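DELTA1-pyrroline-2-carboxylate reductase (Thermococcus litoralis DSM 5473, PDB 6T3E) catalyses the reduction of delta1-pyrroline-2-carboxylate to L-proline, using NADH, a step linked to L-hydroxyproline metabolism. Local coordinates at residues L33-I37 with T128-A132; M39-I43 with W168-E172. All coordinates share one frame; numbering follows the deposited sequence.

Contact 1 (L33-I37 with T128-A132); sequences LEKLI and TFITA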
ATOM      1  N   LEU B  33      -2.145 -21.518  -7.048  1.00 49.96           N
ATOM      2  CA  LEU B  33      -2.020 -21.502  -5.591  1.00 48.42           C
ATOM      3  C   LEU B  33      -2.764 -22.661  -4.934  1.00 49.47           C
ATOM      4  O   LEU B  33      -2.282 -23.230  -3.949  1.00 49.47           O
ATOM      5  CB  LEU B  33      -2.535 -20.174  -5.022  1.00 47.13           C
ATOM      6  CG  LEU B  33      -1.760 -18.866  -5.229  1.00 42.70           C
ATOM      7  CD1 LEU B  33      -0.329 -19.009  -4.681  1.00 39.05           C
ATOM      8  CD2 LEU B  33      -1.764 -18.345  -6.660  1.00 44.66           C
ATOM      9  N   GLU B  34      -3.938 -23.024  -5.450  1.00 55.54           N
ATOM     10  CA  GLU B  34      -4.737 -24.067  -4.804  1.00 61.81           C
ATOM     11  C   GLU B  34      -3.950 -25.362  -4.748  1.00 62.50           C
ATOM     12  O   GLU B  34      -4.041 -26.132  -3.790  1.00 64.83           O
ATOM     13  CB  GLU B  34      -6.051 -24.272  -5.563  1.00 63.49           C
ATOM     14  CG  GLU B  34      -7.280 -23.613  -4.960  1.00 65.62           C
ATOM     15  CD  GLU B  34      -8.480 -23.686  -5.892  1.00 67.85           C
ATOM     16  OE1 GLU B  34      -8.931 -22.627  -6.376  1.00 67.93           O
ATOM     17  OE2 GLU B  34      -8.963 -24.808  -6.143  1.00 69.38           O
ATOM     18  N   LYS B  35      -3.145 -25.575  -5.775  1.00 63.62           N
ATOM     19  CA  LYS B  35      -2.274 -26.726  -5.931  1.00 62.69           C
ATOM     20  C   LYS B  35      -1.162 -26.745  -4.876  1.00 59.93           C
ATOM     21  O   LYS B  35      -0.838 -27.805  -4.331  1.00 62.23           O
ATOM     22  CB  LYS B  35      -1.766 -26.620  -7.364  1.00 66.44           C
ATOM     23  CG  LYS B  35      -0.812 -27.561  -7.997  1.00 69.98           C
ATOM     24  CD  LYS B  35      -0.619 -26.969  -9.417  1.00 73.80           C
ATOM     25  CE  LYS B  35      -1.898 -27.178 -10.213  1.00 78.38           C
ATOM     26  NZ  LYS B  35      -3.025 -26.146 -10.089  1.00 81.66           N
ATOM     27  N   LEU B  36      -0.580 -25.581  -4.563  1.00 50.16           N
ATOM     28  CA  LEU B  36       0.636 -25.472  -3.751  1.00 45.58           C
ATOM     29  C   LEU B  36       0.403 -25.610  -2.245  1.00 44.75           C
ATOM     30  O   LEU B  36       1.260 -26.156  -1.544  1.00 42.64           O
ATOM     31  CB  LEU B  36       1.317 -24.140  -4.038  1.00 43.05           C
ATOM     32  CG  LEU B  36       1.842 -23.994  -5.457  1.00 43.16           C
ATOM     33  CD1 LEU B  36       2.333 -22.561  -5.687  1.00 31.59           C
ATOM     34  CD2 LEU B  36       2.933 -25.009  -5.723  1.00 40.78           C
ATOM     35  N   ILE B  37      -0.665 -25.014  -1.705  1.00 45.40           N
ATOM     36  CA  ILE B  37      -0.802 -24.823  -0.261  1.00 42.92           C
ATOM     37  C   ILE B  37      -2.058 -25.493   0.297  1.00 41.81           C
ATOM     38  O   ILE B  37      -3.121 -25.498  -0.332  1.00 42.57           O
ATOM     39  CB  ILE B  37      -0.788 -23.327   0.084  1.00 41.17           C
ATOM     40  CG1 ILE B  37      -1.954 -22.624  -0.593  1.00 46.39           C
ATOM     41  CG2 ILE B  37       0.492 -22.711  -0.400  1.00 38.66           C
ATOM     42  CD1 ILE B  37      -1.853 -21.115  -0.554  1.00 44.94           C
ATOM     43  N   THR B 128      -6.950 -13.595  -3.630  1.00 44.27           N
ATOM     44  CA  THR B 128      -8.276 -13.927  -3.116  1.00 38.00           C
ATOM     45  C   THR B 128      -8.268 -15.251  -2.374  1.00 37.57           C
ATOM     46  O   THR B 128      -8.812 -15.361  -1.270  1.00 42.23           O
ATOM     47  CB  THR B 128      -9.292 -13.977  -4.256  1.00 36.63           C
ATOM     48  OG1 THR B 128      -9.200 -12.787  -5.045  1.00 39.92           O
ATOM     49  CG2 THR B 128     -10.679 -14.089  -3.695  1.00 36.23           C
ATOM     50  N   PHE B 129      -7.650 -16.272  -2.963  1.00 39.55           N
ATOM     51  CA  PHE B 129      -7.598 -17.587  -2.331  1.00 38.33           C
ATOM     52  C   PHE B 129      -6.710 -17.566  -1.093  1.00 40.94           C
ATOM     53  O   PHE B 129      -7.035 -18.192  -0.075  1.00 39.95           O
ATOM     54  CB  PHE B 129      -7.122 -18.608  -3.364  1.00 37.33           C
ATOM     55  CG  PHE B 129      -6.720 -19.932  -2.793  1.00 39.23           C
ATOM     56  CD1 PHE B 129      -7.675 -20.856  -2.399  1.00 41.94           C
ATOM     57  CD2 PHE B 129      -5.384 -20.267  -2.688  1.00 36.47           C
ATOM     58  CE1 PHE B 129      -7.300 -22.087  -1.897  1.00 40.29           C
ATOM     59  CE2 PHE B 129      -5.000 -21.490  -2.188  1.00 39.60           C
ATOM     60  CZ  PHE B 129      -5.960 -22.402  -1.792  1.00 42.76           C
ATOM     61  N   ILE B 130      -5.600 -16.826  -1.156  1.00 41.56           N
ATOM     62  CA  ILE B 130      -4.692 -16.728  -0.020  1.00 40.94           C
ATOM     63  C   ILE B 130      -5.348 -15.969   1.119  1.00 39.30           C
ATOM     64  O   ILE B 130      -5.114 -16.268   2.297  1.00 40.51           O
ATOM     65  CB  ILE B 130      -3.370 -16.083  -0.445  1.00 44.21           C
ATOM     66  CG1 ILE B 130      -2.481 -17.141  -1.085  1.00 44.63           C
ATOM     67  CG2 ILE B 130      -2.677 -15.428   0.755  1.00 45.08           C
ATOM     68  CD1 ILE B 130      -1.671 -16.606  -2.188  1.00 44.52           C
ATOM     69  N   THR B 131      -6.150 -14.956   0.794  1.00 37.70           N
ATOM     70  CA  THR B 131      -6.854 -14.230   1.841  1.00 38.45           C
ATOM     71  C   THR B 131      -7.757 -15.164   2.637  1.00 39.11           C
ATOM     72  O   THR B 131      -7.697 -15.200   3.872  1.00 42.39           O
ATOM     73  CB  THR B 131      -7.694 -13.113   1.219  1.00 42.96           C
ATOM     74  OG1 THR B 131      -6.845 -12.169   0.554  1.00 41.91           O
ATOM     75  CG2 THR B 131      -8.534 -12.399   2.291  1.00 43.64           C
ATOM     76  N   ALA B 132      -8.526 -15.998   1.941  1.00 38.21           N
ATOM     77  CA  ALA B 132      -9.391 -16.950   2.627  1.00 37.48           C
ATOM     78  C   ALA B 132      -8.572 -17.980   3.402  1.00 42.40           C
ATOM     79  O   ALA B 132      -8.931 -18.340   4.531  1.00 41.81           O
ATOM     80  CB  ALA B 132     -10.321 -17.623   1.619  1.00 33.17           C
TER

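Contact 2 (M39-I43 with W168-E172); sequences MKEVI and WAVCE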
ATOM      1  N   MET B  39      -4.279 -26.231   4.269  1.00 47.43           N
ATOM      2  CA  MET B  39      -4.576 -25.461   5.478  1.00 50.41           C
ATOM      3  C   MET B  39      -3.666 -25.836   6.648  1.00 50.69           C
ATOM      4  O   MET B  39      -3.285 -24.964   7.438  1.00 49.64           O
ATOM      5  CB  MET B  39      -6.051 -25.634   5.853  1.00 49.64           C
ATOM      6  CG  MET B  39      -6.561 -24.766   7.014  1.00 50.07           C
ATOM      7  SD  MET B  39      -6.425 -22.973   6.818  1.00 51.44           S
ATOM      8  CE  MET B  39      -7.838 -22.577   5.801  1.00 48.44           C
ATOM      9  N   LYS B  40      -3.263 -27.104   6.749  1.00 54.50           N
ATOM     10  CA  LYS B  40      -2.351 -27.498   7.820  1.00 56.66           C
ATOM     11  C   LYS B  40      -1.031 -26.747   7.722  1.00 58.05           C
ATOM     12  O   LYS B  40      -0.477 -26.311   8.740  1.00 57.27           O
ATOM     13  CB  LYS B  40      -2.114 -29.003   7.779  1.00 59.41           C
ATOM     14  CG  LYS B  40      -1.309 -29.516   8.945  1.00 65.75           C
ATOM     15  CD  LYS B  40      -1.228 -31.033   8.920  1.00 70.37           C
ATOM     16  CE  LYS B  40       0.051 -31.511   9.577  1.00 73.17           C
ATOM     17  NZ  LYS B  40       1.044 -30.408   9.683  1.00 73.83           N
ATOM     18  N   GLU B  41      -0.528 -26.570   6.497  1.00 59.48           N
ATOM     19  CA  GLU B  41       0.685 -25.785   6.280  1.00 58.64           C
ATOM     20  C   GLU B  41       0.471 -24.322   6.666  1.00 52.14           C
ATOM     21  O   GLU B  41       1.316 -23.713   7.333  1.00 48.94           O
ATOM     22  CB  GLU B  41       1.131 -25.911   4.823  1.00 62.31           C
ATOM     23  CG  GLU B  41       2.066 -27.077   4.574  1.00 70.62           C
ATOM     24  CD  GLU B  41       2.322 -27.332   3.094  1.00 77.22           C
ATOM     25  OE1 GLU B  41       3.274 -28.088   2.776  1.00 75.65           O
ATOM     26  OE2 GLU B  41       1.569 -26.783   2.252  1.00 80.58           O
ATOM     27  N   VAL B  42      -0.659 -23.740   6.240  1.00 46.81           N
ATOM     28  CA  VAL B  42      -0.925 -22.324   6.482  1.00 39.18           C
ATOM     29  C   VAL B  42      -1.106 -22.062   7.966  1.00 41.19           C
ATOM     30  O   VAL B  42      -0.698 -21.007   8.473  1.00 39.57           O
ATOM     31  CB  VAL B  42      -2.159 -21.858   5.681  1.00 36.03           C
ATOM     32  CG1 VAL B  42      -2.327 -20.347   5.780  1.00 35.97           C
ATOM     33  CG2 VAL B  42      -2.017 -22.244   4.229  1.00 36.65           C
ATOM     34  N   ILE B  43      -1.707 -23.010   8.685  1.00 32.40           N
ATOM     35  CA  ILE B  43      -1.868 -22.850  10.125  1.00 39.31           C
ATOM     36  C   ILE B  43      -0.505 -22.751  10.795  1.00 42.53           C
ATOM     37  O   ILE B  43      -0.244 -21.831  11.580  1.00 43.01           O
ATOM     38  CB  ILE B  43      -2.702 -24.010  10.695  1.00 40.50           C
ATOM     39  CG1 ILE B  43      -4.192 -23.782  10.393  1.00 33.23           C
ATOM     40  CG2 ILE B  43      -2.420 -24.197  12.194  1.00 36.75           C
ATOM     41  CD1 ILE B  43      -5.014 -25.033  10.416  1.00 35.19           C
ATOM     42  N   TRP B 168     -12.981 -25.289   7.817  1.00 56.14           N
ATOM     43  CA  TRP B 168     -11.874 -26.184   7.472  1.00 56.40           C
ATOM     44  C   TRP B 168     -10.741 -26.080   8.488  1.00 55.64           C
ATOM     45  O   TRP B 168     -10.248 -27.094   8.987  1.00 58.15           O
ATOM     46  CB  TRP B 168     -11.379 -25.875   6.053  1.00 54.21           C
ATOM     47  CG  TRP B 168     -10.251 -26.744   5.552  1.00 54.77           C
ATOM     48  CD1 TRP B 168      -9.774 -27.887   6.124  1.00 53.56           C
ATOM     49  CD2 TRP B 168      -9.470 -26.534   4.368  1.00 56.63           C
ATOM     50  NE1 TRP B 168      -8.736 -28.396   5.386  1.00 52.60           N
ATOM     51  CE2 TRP B 168      -8.529 -27.591   4.298  1.00 54.77           C
ATOM     52  CE3 TRP B 168      -9.471 -25.558   3.360  1.00 56.11           C
ATOM     53  CZ2 TRP B 168      -7.596 -27.701   3.262  1.00 50.57           C
ATOM     54  CZ3 TRP B 168      -8.544 -25.667   2.327  1.00 55.76           C
ATOM     55  CH2 TRP B 168      -7.617 -26.736   2.288  1.00 52.82           C
ATOM     56  N   ALA B 169     -10.336 -24.859   8.835  1.00 55.06           N
ATOM     57  CA  ALA B 169      -9.257 -24.705   9.807  1.00 54.69           C
ATOM     58  C   ALA B 169      -9.674 -25.152  11.206  1.00 54.34           C
ATOM     59  O   ALA B 169      -8.824 -25.591  11.988  1.00 53.82           O
ATOM     60  CB  ALA B 169      -8.771 -23.261   9.826  1.00 54.65           C
ATOM     61  N   VAL B 170     -10.954 -25.001  11.563  1.00 53.65           N
ATOM     62  CA  VAL B 170     -11.427 -25.515  12.848  1.00 54.98           C
ATOM     63  C   VAL B 170     -11.368 -27.041  12.869  1.00 55.43           C
ATOM     64  O   VAL B 170     -11.048 -27.648  13.898  1.00 56.30           O
ATOM     65  CB  VAL B 170     -12.843 -24.982  13.157  1.00 52.27           C
ATOM     66  CG1 VAL B 170     -13.440 -25.683  14.372  1.00 48.33           C
ATOM     67  CG2 VAL B 170     -12.798 -23.492  13.403  1.00 52.23           C
ATOM     68  N   CYS B 171     -11.663 -27.683  11.733  1.00 53.86           N
ATOM     69  CA  CYS B 171     -11.610 -29.142  11.646  1.00 52.43           C
ATOM     70  C   CYS B 171     -10.175 -29.666  11.717  1.00 53.68           C
ATOM     71  O   CYS B 171      -9.951 -30.810  12.136  1.00 56.25           O
ATOM     72  CB  CYS B 171     -12.266 -29.613  10.345  1.00 54.96           C
ATOM     73  SG  CYS B 171     -14.029 -29.246  10.126  1.00 56.05           S
ATOM     74  N   GLU B 172      -9.197 -28.873  11.273  1.00 52.43           N
ATOM     75  CA  GLU B 172      -7.806 -29.310  11.361  1.00 55.41           C
ATOM     76  C   GLU B 172      -7.295 -29.277  12.792  1.00 54.79           C
ATOM     77  O   GLU B 172      -6.302 -29.939  13.103  1.00 54.76           O
ATOM     78  CB  GLU B 172      -6.912 -28.450  10.461  1.00 54.43           C
ATOM     79  CG  GLU B 172      -7.037 -28.762   8.967  1.00 57.93           C
ATOM     80  CD  GLU B 172      -6.270 -30.016   8.560  1.00 61.77           C
ATOM     81  OE1 GLU B 172      -5.394 -30.453   9.340  1.00 61.47           O
ATOM     82  OE2 GLU B 172      -6.542 -30.560   7.461  1.00 63.97           O
TER

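Contact 1 (L33-I37 with T128-A132)
F129 reaches out from the first turn of helix 128-146 and packs against the C-terminal turn of helix 30-36 and the residue after it, a helix-to-helix contact of the ornithine cyclodeaminase/mu-crystallin fold. Its ring stands with CG anti to the backbone N (chi1 167°), which carries it across to L33, E34 and I37. E34 lays its methylene over one face of the ring in a CH-pi contact, E34 CG lying 3.7 Å from the centroid of the F129 ring. Beyond that methylene the chain runs on extended, and the carboxylate makes a salt bridge with R30 instead of meeting the ring. L33 CB lies 3.7 Å from CD2 of F129. The side chains of F129 and I37, just beyond the helix, run toward each other from opposite directions, I37 CD1 coming 3.6 Å from F129 CE2. I130 starts out turned aside, yet its CD1 arrives at L33. Helix 324-341 adjoins this apolar cluster through L333, A334 and T330. T131, which follows I130 in the helix, touches both bound proline and NADH, so the packed turn also carries part of the ligand pocket. Between the aliphatic tips, CD1 of L33 and CD1 of I130 meet at 3.7 Å.

Contact 2 (M39-I43 with W168-E172)
M39 supplies both aromatic interactions with W168. Its CB sits over the indole in a CH-pi contact, 3.7 Å from the centroid of the W168 six-membered ring, 18° off the ring normal and displaced toward CE2. Farther out above the ring, SD makes a Met-aromatic contact at 5.5 Å from the same W168 centroid. M39 CG is anti to the backbone N (chi1 -174°), and bends at the next two torsions bring the thioether alongside A169. Replacing W168 by an alanine would probably leave the M39 methylene without its aromatic platform and open a gap between the two helices. Helix 161-173, which follows a strand and glycine-rich turn consistent with a Rossmann-type dinucleotide-binding motif, here meets the start of helix 39-54, the short segments crossing at -80° with their axes 10.1 Å apart. The apolar contacts continue with A169 CB, 3.8 Å from M39 SD. I43 reaches the same helix with its terminal methyl, where CD1 is 3.9 Å from E172 CB. A137 of helix 128-146 also touches M39 and I43. Among the exposed residues the charges remain apart: K40 NZ is 6.4 Å from E172 OE1 and instead forms a salt bridge with E44.

Overall arrangement
From the N terminus, strand 26-28 leads into helix 30-36, and helix 39-54 follows almost at once. The chain then builds most of the mixed sheet before entering helix 128-146, where contact 1 closes its loop with 90 residues between the segments. Strand 153-157 of the parallel sheet and helix 161-173 come next, and contact 2 closes a longer loop, with 124 residues between its segments. Because 39-43 lies inside the first loop and 168-172 beyond it, the two loops cross. The centres of the two contacts lie about 13 Å apart. Contact 1 packs helices beside the mixed sheet together, whereas contact 2 joins that part of the fold to the parallel-sheet domain.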